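Local coordinates for 52 protein (Murid herpesvirus 4, PDB 2OA5) that serves as an abundant tegument protein of a gammaherpesvirus, probably helping to build the layer between capsid and envelope, at the interface of chains A and B. Coordinates in Å, arbitrary orientation; residue numbers count along the deposited sequence, not the author numbering. Chains: chain A/B, Hypothetical protein BQLF2.

The interface of chains A and B. Residues chain A 7-8, 13; chain B 10, 13-14, 17.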
ATOM      1  N   ASP A   7      -4.830  16.824  -0.559  1.00 83.19           N
ATOM      2  CA  ASP A   7      -4.541  17.977   0.301  1.00 80.87           C
ATOM      3  C   ASP A   7      -3.746  17.819   1.606  1.00 77.80           C
ATOM      4  O   ASP A   7      -3.416  18.831   2.228  1.00 79.21           O
ATOM      5  CB  ASP A   7      -5.865  18.645   0.669  1.00 82.36           C
ATOM      6  CG  ASP A   7      -6.812  17.686   1.382  1.00 84.82           C
ATOM      7  OD1 ASP A   7      -7.253  16.710   0.739  1.00 86.24           O
ATOM      8  OD2 ASP A   7      -7.105  17.893   2.581  1.00 86.43           O
ATOM      9  N   LYS A   8      -3.437  16.612   2.057  1.00 70.86           N
ATOM     10  CA  LYS A   8      -2.710  16.543   3.325  1.00 65.35           C
ATOM     11  C   LYS A   8      -1.354  15.841   3.380  1.00 59.50           C
ATOM     12  O   LYS A   8      -0.356  16.471   3.735  1.00 58.67           O
ATOM     13  CB  LYS A   8      -3.626  15.997   4.430  1.00 70.20           C
ATOM     14  CG  LYS A   8      -4.814  15.185   3.933  1.00 73.78           C
ATOM     15  CD  LYS A   8      -5.478  14.428   5.072  1.00 76.15           C
ATOM     16  CE  LYS A   8      -5.514  12.932   4.780  1.00 77.68           C
ATOM     17  NZ  LYS A   8      -5.909  12.122   5.968  1.00 78.75           N
HETATM   18  N   MSE A  13      -0.209  14.944  -1.918  1.00 28.02           N
HETATM   19  CA  MSE A  13       0.285  16.156  -2.558  1.00 31.59           C
HETATM   20  C   MSE A  13       1.131  15.830  -3.775  1.00 31.31           C
HETATM   21  O   MSE A  13       0.878  16.352  -4.861  1.00 29.44           O
HETATM   22  CB  MSE A  13       1.121  16.988  -1.584  1.00 42.23           C
HETATM   23  CG  MSE A  13       0.315  17.753  -0.560  1.00 56.10           C
HETATM   24 SE   MSE A  13      -1.161  18.709  -1.378  1.00 71.29          SE
HETATM   25  CE  MSE A  13      -0.259  20.223  -2.111  1.00 62.30           C
TER
ATOM     26  N   TYR B  10       7.224  21.289   1.641  1.00 39.78           N
ATOM     27  CA  TYR B  10       5.787  21.071   1.519  1.00 39.71           C
ATOM     28  C   TYR B  10       5.070  22.353   1.074  1.00 39.38           C
ATOM     29  O   TYR B  10       4.153  22.315   0.251  1.00 39.06           O
ATOM     30  CB  TYR B  10       5.230  20.581   2.856  1.00 43.06           C
ATOM     31  CG  TYR B  10       3.770  20.204   2.821  1.00 45.27           C
ATOM     32  CD1 TYR B  10       2.774  21.145   3.078  1.00 44.96           C
ATOM     33  CD2 TYR B  10       3.379  18.900   2.517  1.00 45.63           C
ATOM     34  CE1 TYR B  10       1.423  20.792   3.032  1.00 45.94           C
ATOM     35  CE2 TYR B  10       2.037  18.541   2.466  1.00 45.61           C
ATOM     36  CZ  TYR B  10       1.066  19.490   2.722  1.00 45.55           C
ATOM     37  OH  TYR B  10      -0.258  19.131   2.664  1.00 46.82           O
HETATM   38  N   MSE B  13       5.291  22.942  -2.548  1.00 39.69           N
HETATM   39  CA  MSE B  13       4.388  22.102  -3.334  1.00 40.36           C
HETATM   40  C   MSE B  13       2.990  22.680  -3.326  1.00 37.63           C
HETATM   41  O   MSE B  13       2.311  22.672  -4.345  1.00 37.73           O
HETATM   42  CB  MSE B  13       4.330  20.674  -2.787  1.00 46.25           C
HETATM   43  CG  MSE B  13       5.162  19.663  -3.539  1.00 50.03           C
HETATM   44 SE   MSE B  13       4.660  17.860  -3.025  1.00 55.44          SE
HETATM   45  CE  MSE B  13       4.963  17.894  -1.109  1.00 46.73           C
ATOM     46  N   VAL B  14       2.560  23.167  -2.168  1.00 38.99           N
ATOM     47  CA  VAL B  14       1.234  23.758  -2.044  1.00 41.06           C
ATOM     48  C   VAL B  14       1.115  24.883  -3.074  1.00 40.20           C
ATOM     49  O   VAL B  14       0.093  25.031  -3.737  1.00 39.51           O
ATOM     50  CB  VAL B  14       1.009  24.320  -0.621  1.00 45.29           C
ATOM     51  CG1 VAL B  14      -0.445  24.732  -0.444  1.00 45.18           C
ATOM     52  CG2 VAL B  14       1.398  23.270   0.414  1.00 46.73           C
ATOM     53  N   VAL B  17       1.198  23.381  -6.702  1.00 32.24           N
ATOM     54  CA  VAL B  17      -0.078  22.779  -7.086  1.00 31.24           C
ATOM     55  C   VAL B  17      -1.016  23.869  -7.583  1.00 32.58           C
ATOM     56  O   VAL B  17      -1.756  23.671  -8.547  1.00 31.67           O
ATOM     57  CB  VAL B  17      -0.784  22.057  -5.901  1.00 32.71           C
ATOM     58  CG1 VAL B  17      -2.249  21.778  -6.266  1.00 29.12           C
ATOM     59  CG2 VAL B  17      -0.084  20.747  -5.586  1.00 31.04           C
TER
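A:Met13 and B:Tyr10 meet where the first turns of two helices, A 10-29 and B 8-33, come together, and the loop backbone just ahead of the first helix turns the A:Lys8 carbonyl toward the tyrosine. The patch illustrates how one bent selenomethionine side chain can touch successive turns of a partner helix, although the structure alone does not show whether this pairing operates in the virion. A:Met13, modelled as selenomethionine, hides 82 Å², more than any other residue of the patch. Its CG lies anti to the carbonyl carbon (chi1 -76°), and further bends at chi2 and chi3 fold the chain so that its middle and its tip meet different residues. The CG methylene stands 2.8 Å above the B:Tyr10 ring plane but off the rim, 3.6 Å from both CE2 and OH and not over the ring centre, the two side chains crossing at about a right angle. The terminal methyl CE reaches across to B:Val17, 3.5 Å from CG2, and also touches the backbone of B:Val14 at CA, 3.8 Å away. At the base of the chain, SE of B:Met13 lies 3.9 Å from CB of A:Met13; the two copies use different atoms, selenium on one side and CB on the other. B:Tyr10 extends with CG anti to its backbone N (chi1 -175°), which carries the phenol toward the loop; OH gives a weak hydrogen bond to the A:Lys8 carbonyl O at 2.9 Å. That oxygen lies about 1.7 Å out of the phenol plane, on the face opposite A:Met13 CG, so methylene and carbonyl flank the phenol; the bond probably adds little to an otherwise apolar contact. B:Tyr10, B:Val14 and B:Val17, four and three residues apart, present one face of helix 8-33, B:Val14 through its backbone. The site sits near the N-terminal ends of helices 10-29 (A) and 8-33 (B), which cross there at an angle, in part of an interface without exact two-fold symmetry in an assembly of four copies.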